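Local coordinates for protein xyloglucanase (Paenibacillus pabuli, PDB 2JEQ) that probably hydrolyses the beta-1,4-linked glucan backbone of xyloglucan, as a TIM-barrel glycoside hydrolase of family 5, at residues I128-D133 and K159-I164; E178-V183 and N200-I205; Y360-H365 and F374-N379. All coordinates share one frame; numbering follows the deposited sequence.

Interaction 1 of 3, residues I128-D133 and K159-I164. With BGC (beta-D-glucopyranose), chain B.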
loop_
_atom_site.group_PDB
_atom_site.type_symbol
_atom_site.label_atom_id
_atom_site.label_comp_id
_atom_site.label_asym_id
_atom_site.label_seq_id
_atom_site.Cartn_x
_atom_site.Cartn_y
_atom_site.Cartn_z
ATOM N N ILE A 128 -7.856 2.994 -1.950
ATOM C CA ILE A 128 -7.742 3.957 -0.847
ATOM C C ILE A 128 -7.586 3.273 0.490
ATOM O O ILE A 128 -8.217 2.251 0.749
ATOM C CB ILE A 128 -8.917 5.009 -0.775
ATOM C CG1 ILE A 128 -10.306 4.361 -0.643
ATOM C CG2 ILE A 128 -8.849 5.950 -1.991
ATOM C CD1 ILE A 128 -11.436 5.446 -0.555
ATOM N N ASN A 129 -6.748 3.835 1.354
ATOM C CA ASN A 129 -6.550 3.206 2.656
ATOM C C ASN A 129 -6.704 4.163 3.825
ATOM O O ASN A 129 -7.142 5.312 3.644
ATOM C CB ASN A 129 -5.198 2.467 2.699
ATOM C CG ASN A 129 -3.979 3.413 2.727
ATOM O OD1 ASN A 129 -2.826 2.956 2.728
ATOM N ND2 ASN A 129 -4.226 4.701 2.784
ATOM N N ILE A 130 -6.352 3.678 5.019
ATOM C CA ILE A 130 -6.013 4.522 6.168
ATOM C C ILE A 130 -4.499 4.354 6.426
ATOM O O ILE A 130 -4.022 3.249 6.747
ATOM C CB ILE A 130 -6.886 4.207 7.410
ATOM C CG1 ILE A 130 -8.359 4.542 7.144
ATOM C CG2 ILE A 130 -6.468 5.083 8.596
ATOM C CD1 ILE A 130 -9.317 4.134 8.287
ATOM N N HIS A 131 -3.732 5.435 6.249
ATOM C CA HIS A 131 -2.266 5.342 6.164
ATOM C C HIS A 131 -1.554 5.806 7.451
ATOM O O HIS A 131 -1.154 4.970 8.258
ATOM C CB HIS A 131 -1.753 6.142 4.950
ATOM C CG HIS A 131 -0.388 5.729 4.465
ATOM N ND1 HIS A 131 -0.202 4.737 3.522
ATOM C CD2 HIS A 131 0.851 6.173 4.790
ATOM C CE1 HIS A 131 1.088 4.595 3.282
ATOM N NE2 HIS A 131 1.753 5.454 4.040
ATOM N N GLY A 132 -1.407 7.119 7.634
ATOM C CA GLY A 132 -0.652 7.686 8.792
ATOM C C GLY A 132 -1.239 7.319 10.151
ATOM O O GLY A 132 -0.504 7.177 11.123
ATOM N N ASP A 133 -2.567 7.146 10.197
ATOM C CA ASP A 133 -3.342 6.890 11.423
ATOM C C ASP A 133 -2.907 5.663 12.204
ATOM O O ASP A 133 -3.019 5.656 13.433
ATOM C CB ASP A 133 -4.845 6.795 11.125
ATOM C CG ASP A 133 -5.374 8.052 10.479
ATOM O OD1 ASP A 133 -4.977 8.324 9.336
ATOM O OD2 ASP A 133 -6.186 8.762 11.104
ATOM N N LYS A 159 -16.463 3.866 12.935
ATOM C CA LYS A 159 -17.138 5.106 12.555
ATOM C C LYS A 159 -16.428 5.787 11.406
ATOM O O LYS A 159 -17.081 6.402 10.582
ATOM C CB LYS A 159 -17.224 6.091 13.736
ATOM C CG LYS A 159 -18.067 5.634 14.948
ATOM C CD LYS A 159 -19.433 5.113 14.512
ATOM C CE LYS A 159 -20.556 5.550 15.414
ATOM N NZ LYS A 159 -21.876 5.071 14.821
ATOM N N VAL A 160 -15.094 5.706 11.374
ATOM C CA VAL A 160 -14.312 6.339 10.301
ATOM C C VAL A 160 -14.562 5.603 8.984
ATOM O O VAL A 160 -14.871 6.239 7.968
ATOM C CB VAL A 160 -12.783 6.367 10.629
ATOM C CG1 VAL A 160 -11.945 6.675 9.386
ATOM C CG2 VAL A 160 -12.490 7.392 11.698
ATOM N N TRP A 161 -14.414 4.275 9.006
ATOM C CA TRP A 161 -14.707 3.442 7.848
ATOM C C TRP A 161 -16.145 3.524 7.344
ATOM O O TRP A 161 -16.398 3.445 6.137
ATOM C CB TRP A 161 -14.260 1.979 8.082
ATOM C CG TRP A 161 -12.857 1.765 7.513
ATOM C CD1 TRP A 161 -11.727 1.405 8.199
ATOM C CD2 TRP A 161 -12.450 1.946 6.143
ATOM N NE1 TRP A 161 -10.646 1.339 7.331
ATOM C CE2 TRP A 161 -11.065 1.684 6.073
ATOM C CE3 TRP A 161 -13.129 2.302 4.957
ATOM C CZ2 TRP A 161 -10.356 1.748 4.872
ATOM C CZ3 TRP A 161 -12.414 2.383 3.778
ATOM C CH2 TRP A 161 -11.043 2.131 3.745
ATOM N N GLN A 162 -17.081 3.680 8.271
ATOM C CA GLN A 162 -18.491 3.900 7.942
ATOM C C GLN A 162 -18.656 5.117 7.016
ATOM O O GLN A 162 -19.374 5.060 6.022
ATOM C CB GLN A 162 -19.233 4.180 9.224
ATOM C CG GLN A 162 -20.692 3.914 9.244
ATOM C CD GLN A 162 -21.107 3.592 10.649
ATOM O OE1 GLN A 162 -21.227 4.483 11.487
ATOM N NE2 GLN A 162 -21.278 2.308 10.939
ATOM N N GLN A 163 -17.994 6.214 7.374
ATOM C CA GLN A 163 -18.101 7.475 6.653
ATOM C C GLN A 163 -17.381 7.372 5.313
ATOM O O GLN A 163 -17.910 7.786 4.277
ATOM C CB GLN A 163 -17.521 8.621 7.476
ATOM C CG GLN A 163 -18.366 9.076 8.640
ATOM C CD GLN A 163 -17.568 9.944 9.585
ATOM O OE1 GLN A 163 -17.426 11.152 9.381
ATOM N NE2 GLN A 163 -17.038 9.330 10.625
ATOM N N ILE A 164 -16.184 6.808 5.311
ATOM C CA ILE A 164 -15.489 6.620 4.029
ATOM C C ILE A 164 -16.315 5.717 3.129
ATOM O O ILE A 164 -16.416 5.970 1.940
ATOM C CB ILE A 164 -14.071 5.994 4.200
ATOM C CG1 ILE A 164 -13.181 6.882 5.095
ATOM C CG2 ILE A 164 -13.427 5.716 2.841
ATOM C CD1 ILE A 164 -12.080 6.091 5.773
HETATM C C2 BGC B . 5.165 3.556 4.062
HETATM C C3 BGC B . 5.420 4.911 3.414
HETATM C C4 BGC B . 6.918 5.296 3.472
HETATM C C5 BGC B . 7.788 4.117 2.992
HETATM C C6 BGC B . 9.312 4.327 2.939
HETATM C C1 BGC B . 6.164 2.615 3.415
HETATM O O1 BGC B . 5.913 1.261 3.681
HETATM O O2 BGC B . 3.828 3.142 3.845
HETATM O O3 BGC B . 4.640 5.871 4.070
HETATM O O4 BGC B . 7.129 6.451 2.690
HETATM O O5 BGC B . 7.444 3.028 3.841
HETATM O O6 BGC B . 9.827 4.722 4.202
#
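I130 lays its delta-methyl over one face of the W161 indole, at the pyrrole end: CD1 of I130 lies 3.2 Å from NE1 of W161, very tight for a methyl against a ring nitrogen. The two side chains run past each other in opposite senses, and CG1 follows, over NE1 and CE2 toward the six-membered ring. The same methyl also meets V160, CD1 of I130 to CG1 of V160 being 3.8 Å, and approaches I164, so one branch end packs into a pocket made by three residues of the helix. Beside it I128 reaches the next turn, its CD1 3.9 Å from CG2 of I164. To get there, CG1 of I128 stands between its own backbone N and carbonyl carbon (chi1 58°), with CD1 extended beyond it.

Strand 125-129 and helix 150-167 are a consecutive beta strand and alpha helix of the (beta/alpha)8 barrel; I128 of the strand and I130 of the loop after it both point toward the helix. The ring of W161 is fixed from outside the pair: NE1 donates to the carbonyl of S179 on the following strand's loop, while Y157 and F206 meet the indole edge-to-face. D133, where the loop turns into a 3-10 segment, is held through its carboxylate by the backbone N atoms of Y92 and L93 and by W142.

H131 lies between I130 and this loop and faces the other way, into the sugar-binding cleft. Its NE2 shares a nearly straight hydrogen bond of 2.9 Å with O3 of the chain B glucose, which approaches at the imidazole edge, near the ring plane.

Interaction 2 of 3, residues E178-V183 and N200-I205. With BGC (beta-D-glucopyranose), chain B.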
loop_
_atom_site.group_PDB
_atom_site.type_symbol
_atom_site.label_atom_id
_atom_site.label_comp_id
_atom_site.label_asym_id
_atom_site.label_seq_id
_atom_site.Cartn_x
_atom_site.Cartn_y
_atom_site.Cartn_z
ATOM N N GLU A 178 -8.665 -0.428 1.270
ATOM C CA GLU A 178 -7.595 -1.089 2.002
ATOM C C GLU A 178 -7.679 -0.691 3.480
ATOM O O GLU A 178 -7.545 0.488 3.795
ATOM C CB GLU A 178 -6.266 -0.651 1.408
ATOM C CG GLU A 178 -5.014 -1.273 2.032
ATOM C CD GLU A 178 -3.754 -0.653 1.417
ATOM O OE1 GLU A 178 -3.882 0.155 0.465
ATOM O OE2 GLU A 178 -2.637 -0.940 1.880
ATOM N N SER A 179 -7.842 -1.673 4.380
ATOM C CA SER A 179 -8.261 -1.430 5.771
ATOM C C SER A 179 -7.298 -0.552 6.563
ATOM O O SER A 179 -7.679 0.224 7.452
ATOM C CB SER A 179 -8.377 -2.777 6.496
ATOM O OG SER A 179 -7.081 -3.366 6.620
ATOM N N MET A 180 -6.020 -0.733 6.284
ATOM C CA MET A 180 -4.996 0.022 6.964
ATOM C C MET A 180 -3.713 -0.192 6.190
ATOM O O MET A 180 -3.712 -0.890 5.159
ATOM C CB MET A 180 -4.868 -0.406 8.433
ATOM C CG MET A 180 -4.730 -1.905 8.625
ATOM S SD MET A 180 -5.443 -2.399 10.228
ATOM C CE MET A 180 -4.624 -3.981 10.330
ATOM N N ASN A 181 -2.637 0.404 6.674
ATOM C CA ASN A 181 -1.393 0.450 5.920
ATOM C C ASN A 181 -0.406 -0.490 6.584
ATOM O O ASN A 181 -0.560 -1.704 6.469
ATOM C CB ASN A 181 -0.850 1.880 5.796
ATOM C CG ASN A 181 0.540 1.926 5.160
ATOM O OD1 ASN A 181 0.813 1.238 4.176
ATOM N ND2 ASN A 181 1.437 2.702 5.762
ATOM N N GLU A 182 0.569 0.058 7.307
ATOM C CA GLU A 182 1.550 -0.773 8.031
ATOM C C GLU A 182 1.303 -0.716 9.534
ATOM O O GLU A 182 1.657 0.261 10.217
ATOM C CB GLU A 182 2.986 -0.356 7.702
ATOM C CG GLU A 182 3.406 -0.572 6.254
ATOM C CD GLU A 182 4.829 -0.081 5.958
ATOM O OE1 GLU A 182 5.390 0.746 6.746
ATOM O OE2 GLU A 182 5.356 -0.495 4.888
ATOM N N VAL A 183 0.704 -1.771 10.059
ATOM C CA VAL A 183 0.193 -1.715 11.409
ATOM C C VAL A 183 0.982 -2.685 12.294
ATOM O O VAL A 183 1.006 -3.878 12.030
ATOM C CB VAL A 183 -1.357 -1.983 11.457
ATOM C CG1 VAL A 183 -1.858 -2.118 12.883
ATOM C CG2 VAL A 183 -2.117 -0.900 10.709
ATOM N N ASN A 200 -5.912 -8.177 13.928
ATOM C CA ASN A 200 -6.915 -9.059 13.314
ATOM C C ASN A 200 -8.328 -8.499 13.549
ATOM O O ASN A 200 -9.183 -8.544 12.656
ATOM C CB ASN A 200 -6.780 -10.521 13.812
ATOM C CG ASN A 200 -5.504 -11.239 13.263
ATOM O OD1 ASN A 200 -5.035 -10.968 12.146
ATOM N ND2 ASN A 200 -4.948 -12.140 14.067
ATOM N N ALA A 201 -8.567 -7.975 14.750
ATOM C CA ALA A 201 -9.865 -7.372 15.061
ATOM C C ALA A 201 -10.190 -6.187 14.130
ATOM O O ALA A 201 -11.337 -6.018 13.745
ATOM C CB ALA A 201 -9.939 -6.949 16.559
ATOM N N TYR A 202 -9.192 -5.371 13.784
ATOM C CA TYR A 202 -9.424 -4.203 12.913
ATOM C C TYR A 202 -9.786 -4.672 11.523
ATOM O O TYR A 202 -10.702 -4.127 10.899
ATOM C CB TYR A 202 -8.216 -3.267 12.787
ATOM C CG TYR A 202 -7.538 -2.810 14.064
ATOM C CD1 TYR A 202 -8.234 -2.694 15.273
ATOM C CD2 TYR A 202 -6.187 -2.434 14.041
ATOM C CE1 TYR A 202 -7.573 -2.252 16.455
ATOM C CE2 TYR A 202 -5.528 -1.993 15.200
ATOM C CZ TYR A 202 -6.216 -1.913 16.391
ATOM O OH TYR A 202 -5.525 -1.508 17.510
ATOM N N ASN A 203 -9.061 -5.649 11.010
ATOM C CA ASN A 203 -9.462 -6.230 9.730
ATOM C C ASN A 203 -10.921 -6.706 9.707
ATOM O O ASN A 203 -11.666 -6.360 8.797
ATOM C CB ASN A 203 -8.486 -7.298 9.283
ATOM C CG ASN A 203 -7.201 -6.710 8.760
ATOM O OD1 ASN A 203 -7.191 -5.574 8.236
ATOM N ND2 ASN A 203 -6.120 -7.469 8.854
ATOM N N GLN A 204 -11.339 -7.428 10.743
ATOM C CA GLN A 204 -12.713 -7.936 10.830
ATOM C C GLN A 204 -13.786 -6.815 10.930
ATOM O O GLN A 204 -14.800 -6.853 10.236
ATOM C CB GLN A 204 -12.846 -8.940 11.994
ATOM C CG GLN A 204 -14.145 -9.682 11.941
ATOM C CD GLN A 204 -14.222 -10.536 10.693
ATOM O OE1 GLN A 204 -13.502 -11.507 10.581
ATOM N NE2 GLN A 204 -15.088 -10.165 9.734
ATOM N N ILE A 205 -13.548 -5.817 11.776
ATOM C CA ILE A 205 -14.417 -4.643 11.886
ATOM C C ILE A 205 -14.534 -3.915 10.528
ATOM O O ILE A 205 -15.653 -3.561 10.068
ATOM C CB ILE A 205 -13.860 -3.710 12.982
ATOM C CG1 ILE A 205 -14.095 -4.359 14.349
ATOM C CG2 ILE A 205 -14.473 -2.321 12.926
ATOM C CD1 ILE A 205 -13.466 -3.595 15.499
HETATM C C2 BGC B . 5.165 3.556 4.062
HETATM C C3 BGC B . 5.420 4.911 3.414
HETATM C C4 BGC B . 6.918 5.296 3.472
HETATM C C5 BGC B . 7.788 4.117 2.992
HETATM C C6 BGC B . 9.312 4.327 2.939
HETATM C C1 BGC B . 6.164 2.615 3.415
HETATM O O1 BGC B . 5.913 1.261 3.681
HETATM O O2 BGC B . 3.828 3.142 3.845
HETATM O O3 BGC B . 4.640 5.871 4.070
HETATM O O4 BGC B . 7.129 6.451 2.690
HETATM O O5 BGC B . 7.444 3.028 3.841
HETATM O O6 BGC B . 9.827 4.722 4.202
#
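Two first torsions bring S179 and N203 together: OG of S179 sits between its backbone N and carbonyl carbon (chi1 67°), and CG of N203 lies opposite its carbonyl carbon (chi1 -75°), which swings the amide toward the loop. OG of S179 then donates to OD1 of N203 at 2.7 Å, almost straight in line with the amide C=O (168° at the oxygen). The other end of that amide is used as well, ND2 of N203 donating to the carbonyl of P225 on the next strand.

M180 runs extended from CG and crosses both helix side chains at about a right angle. Its methyl rests against the amide, CE of M180 being 3.7 Å from OD1 of N203. Its sulfur meets the Y202 ring at the edge, a Met-aromatic contact with SD of M180 5.2 Å from the Y202 ring centroid. V183 touches another part of the same rim, CG1 of V183 to CE2 of Y202 at 4.3 Å, and the Y202 hydroxyl is bonded to Q150.

The segment 178-183 leaves strand 175-178 of the (beta/alpha)8 barrel and precedes helix 193-211, so the contact ties the end of that strand to its own helix. From the loop's other side N181 enters the cleft, ND2 donating to O2 of the chain B glucose at 3.1 Å. The N181-E182 pair matches the Asn-Glu of family 5 enzymes, whose glutamate is the acid/base, a role E182 probably shares. In this buried place the N203 amide has both ends engaged, so its orientation is probably fixed.

Interaction 3 of 3, residues Y360-H365 and F374-N379. With BGC (beta-D-glucopyranose), chain C; BGC (beta-D-glucopyranose), chain B.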
loop_
_atom_site.group_PDB
_atom_site.type_symbol
_atom_site.label_atom_id
_atom_site.label_comp_id
_atom_site.label_asym_id
_atom_site.label_seq_id
_atom_site.Cartn_x
_atom_site.Cartn_y
_atom_site.Cartn_z
ATOM N N TYR A 360 4.309 0.032 -7.327
ATOM C CA TYR A 360 5.491 0.819 -7.042
ATOM C C TYR A 360 5.298 1.971 -6.031
ATOM O O TYR A 360 4.321 2.730 -6.123
ATOM C CB TYR A 360 6.132 1.312 -8.364
ATOM C CG TYR A 360 7.420 2.056 -8.121
ATOM C CD1 TYR A 360 8.611 1.368 -7.894
ATOM C CD2 TYR A 360 7.424 3.446 -8.020
ATOM C CE1 TYR A 360 9.807 2.055 -7.654
ATOM C CE2 TYR A 360 8.596 4.133 -7.730
ATOM C CZ TYR A 360 9.774 3.431 -7.573
ATOM O OH TYR A 360 10.899 4.121 -7.312
ATOM N N TRP A 361 6.226 2.085 -5.076
ATOM C CA TRP A 361 6.244 3.215 -4.131
ATOM C C TRP A 361 6.955 4.455 -4.699
ATOM O O TRP A 361 8.158 4.481 -4.778
ATOM C CB TRP A 361 6.921 2.866 -2.797
ATOM C CG TRP A 361 6.845 4.050 -1.839
ATOM C CD1 TRP A 361 7.888 4.812 -1.368
ATOM C CD2 TRP A 361 5.665 4.608 -1.290
ATOM N NE1 TRP A 361 7.413 5.818 -0.552
ATOM C CE2 TRP A 361 6.052 5.704 -0.471
ATOM C CE3 TRP A 361 4.308 4.282 -1.380
ATOM C CZ2 TRP A 361 5.128 6.473 0.225
ATOM C CZ3 TRP A 361 3.390 5.060 -0.697
ATOM C CH2 TRP A 361 3.802 6.129 0.103
ATOM N N ASP A 362 6.185 5.480 -5.042
ATOM C CA ASP A 362 6.715 6.732 -5.585
ATOM C C ASP A 362 6.348 7.813 -4.585
ATOM O O ASP A 362 5.178 8.043 -4.314
ATOM C CB ASP A 362 6.076 6.999 -6.947
ATOM C CG ASP A 362 6.724 8.142 -7.710
ATOM O OD1 ASP A 362 7.036 9.218 -7.131
ATOM O OD2 ASP A 362 6.904 7.968 -8.946
ATOM N N ASN A 363 7.336 8.441 -3.972
ATOM C CA ASN A 363 7.006 9.490 -3.016
ATOM C C ASN A 363 7.176 10.927 -3.598
ATOM O O ASN A 363 7.147 11.920 -2.846
ATOM C CB ASN A 363 7.799 9.292 -1.720
ATOM C CG ASN A 363 9.292 9.595 -1.871
ATOM O OD1 ASN A 363 9.822 9.661 -2.982
ATOM N ND2 ASN A 363 9.975 9.805 -0.730
ATOM N N GLY A 364 7.408 11.037 -4.914
ATOM C CA GLY A 364 7.552 12.366 -5.541
ATOM C C GLY A 364 8.906 13.046 -5.366
ATOM O O GLY A 364 9.227 14.046 -6.042
ATOM N N HIS A 365 9.719 12.512 -4.476
ATOM C CA HIS A 365 11.051 13.057 -4.268
ATOM C C HIS A 365 12.033 12.563 -5.337
ATOM O O HIS A 365 12.314 11.370 -5.448
ATOM C CB HIS A 365 11.565 12.749 -2.873
ATOM C CG HIS A 365 12.849 13.455 -2.557
ATOM N ND1 HIS A 365 13.939 12.806 -2.022
ATOM C CD2 HIS A 365 13.230 14.741 -2.747
ATOM C CE1 HIS A 365 14.936 13.662 -1.887
ATOM N NE2 HIS A 365 14.533 14.846 -2.316
ATOM N N PHE A 374 8.557 10.240 -11.588
ATOM C CA PHE A 374 8.078 11.441 -12.258
ATOM C C PHE A 374 8.448 12.707 -11.450
ATOM O O PHE A 374 8.555 12.681 -10.212
ATOM C CB PHE A 374 6.555 11.395 -12.494
ATOM C CG PHE A 374 6.048 10.114 -13.172
ATOM C CD1 PHE A 374 5.866 10.049 -14.560
ATOM C CD2 PHE A 374 5.685 9.000 -12.403
ATOM C CE1 PHE A 374 5.363 8.879 -15.168
ATOM C CE2 PHE A 374 5.190 7.843 -12.992
ATOM C CZ PHE A 374 5.014 7.775 -14.365
ATOM N N ASN A 375 8.669 13.793 -12.177
ATOM C CA ASN A 375 8.664 15.123 -11.613
ATOM C C ASN A 375 7.204 15.621 -11.622
ATOM O O ASN A 375 6.574 15.760 -12.682
ATOM C CB ASN A 375 9.603 16.041 -12.415
ATOM C CG ASN A 375 9.691 17.435 -11.825
ATOM O OD1 ASN A 375 8.680 18.036 -11.525
ATOM N ND2 ASN A 375 10.889 17.956 -11.679
ATOM N N ARG A 376 6.649 15.806 -10.434
ATOM C CA ARG A 376 5.237 16.130 -10.340
ATOM C C ARG A 376 5.034 17.613 -10.623
ATOM O O ARG A 376 3.946 18.000 -11.026
ATOM C CB ARG A 376 4.655 15.696 -8.982
ATOM C CG ARG A 376 4.469 14.154 -8.894
ATOM C CD ARG A 376 4.196 13.710 -7.491
ATOM N NE ARG A 376 4.391 12.284 -7.255
ATOM C CZ ARG A 376 3.922 11.611 -6.205
ATOM N NH1 ARG A 376 3.146 12.208 -5.323
ATOM N NH2 ARG A 376 4.218 10.324 -6.041
ATOM N N SER A 377 6.084 18.427 -10.446
ATOM C CA SER A 377 6.038 19.871 -10.805
ATOM C C SER A 377 5.931 20.159 -12.306
ATOM O O SER A 377 5.198 21.069 -12.736
ATOM C CB SER A 377 7.254 20.616 -10.237
ATOM O OG SER A 377 7.082 20.860 -8.867
ATOM N N ASN A 378 6.685 19.408 -13.102
ATOM C CA ASN A 378 6.624 19.640 -14.539
ATOM C C ASN A 378 5.913 18.523 -15.286
ATOM O O ASN A 378 5.789 18.561 -16.498
ATOM C CB ASN A 378 8.000 19.992 -15.128
ATOM C CG ASN A 378 9.014 18.893 -14.974
ATOM O OD1 ASN A 378 8.670 17.716 -14.892
ATOM N ND2 ASN A 378 10.285 19.269 -14.959
ATOM N N ASN A 379 5.390 17.557 -14.541
ATOM C CA ASN A 379 4.613 16.478 -15.135
ATOM C C ASN A 379 5.425 15.698 -16.198
ATOM O O ASN A 379 4.907 15.340 -17.262
ATOM C CB ASN A 379 3.301 17.039 -15.705
ATOM C CG ASN A 379 2.150 16.118 -15.487
ATOM O OD1 ASN A 379 1.894 15.689 -14.361
ATOM N ND2 ASN A 379 1.462 15.772 -16.556
HETATM C C2 BGC C . 8.305 8.432 2.390
HETATM C C3 BGC C . 9.101 9.527 3.051
HETATM C C4 BGC C . 8.283 10.172 4.178
HETATM C C5 BGC C . 7.816 9.057 5.124
HETATM C C6 BGC C . 7.024 9.588 6.317
HETATM C C1 BGC C . 7.855 7.423 3.438
HETATM O O2 BGC C . 9.097 7.833 1.394
HETATM O O3 BGC C . 9.445 10.388 1.986
HETATM O O4 BGC C . 9.145 10.997 4.930
HETATM O O5 BGC C . 7.078 8.068 4.414
HETATM O O6 BGC C . 7.339 8.757 7.420
HETATM C C2 BGC B . 5.165 3.556 4.062
HETATM C C3 BGC B . 5.420 4.911 3.414
HETATM C C4 BGC B . 6.918 5.296 3.472
HETATM C C5 BGC B . 7.788 4.117 2.992
HETATM C C6 BGC B . 9.312 4.327 2.939
HETATM C C1 BGC B . 6.164 2.615 3.415
HETATM O O1 BGC B . 5.913 1.261 3.681
HETATM O O2 BGC B . 3.828 3.142 3.845
HETATM O O3 BGC B . 4.640 5.871 4.070
HETATM O O4 BGC B . 7.129 6.451 2.690
HETATM O O5 BGC B . 7.444 3.028 3.841
HETATM O O6 BGC B . 9.827 4.722 4.202
HETATM O O HOH W 1 6.512 11.337 -8.809
HETATM O O HOH W 2 8.171 15.574 -8.212
#
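R376 and D362 form a salt bridge across the loop: NH2 of R376 donates to OD1 of D362 at 3.2 Å (142° at the hydrogen). The bond is not coplanar, since NH2 lies 60° out of the carboxylate plane, and the two flat groups are inclined by 42°. OD1 of D362 also accepts from the backbone N of G364, 2.9 Å away and met nearly in line with the C-O bond, which makes an Asx turn. Water 1 adds a third donor to OD1 and a second hydrogen to the F374 carbonyl, while accepting from NE of R376. OD2 takes hydrogen bonds from W46 NE1 and the backbone N of L373, so the buried carboxylate is gripped by five donors, consistent with a stable negative charge. NH1 of R376 bonds to O of G49 and OE1 of Q51.

The backbone N of G364 lies 3.4 Å above the R376 guanidinium plane, toward its rim. G364 has a positive phi, which favours glycine, and a beta carbon would also crowd NE of R376. Water 2 spans the segments, donating to O of G364 and accepting from N of R376. OD2 of D362 lies at the F374 ring edge, 3.8 Å from CD2.

On the substrate side, ND2 of N363 donates to O3 of the chain C glucose at 2.8 Å, while its OD1 accepts from the backbone N of H365, a second Asx turn, and from F371 N. The chain B glucose leans over one face of the W361 indole, tilted to it, with C3 near the rim; NE1 donates to O2 of the chain C glucose. These residues follow barrel strand 356-360, which pairs with strand 45-47. Strand 374-375 pairs antiparallel with 380-381, and F374 packs on V78 and R376 on L74, both of helix 72-80.

How the interactions relate
Interactions 1 and 2 are neighbouring strand-loop-to-helix contacts of one barrel, buried at all their touching residues and touching each other: I128 O lies 2.8 Å from E178 N in adjacent strands, and both lie on the same side of the chain's centre. Interaction 1 is apolar, with no hydrogen bond between its segments; interaction 2 mixes one hydrogen bond with sulfur and apolar contacts. Interaction 3, centred about 24 and 28 Å from the other two centres, joins the loop after strand 356-360 to strand 374-375 and its turn by a salt bridge and waters; its touching residues are mostly buried, G364 partly exposed, with exposed S377 and N378 close by. All three send a residue to the chain B glucose, lining one cleft from different barrel strands.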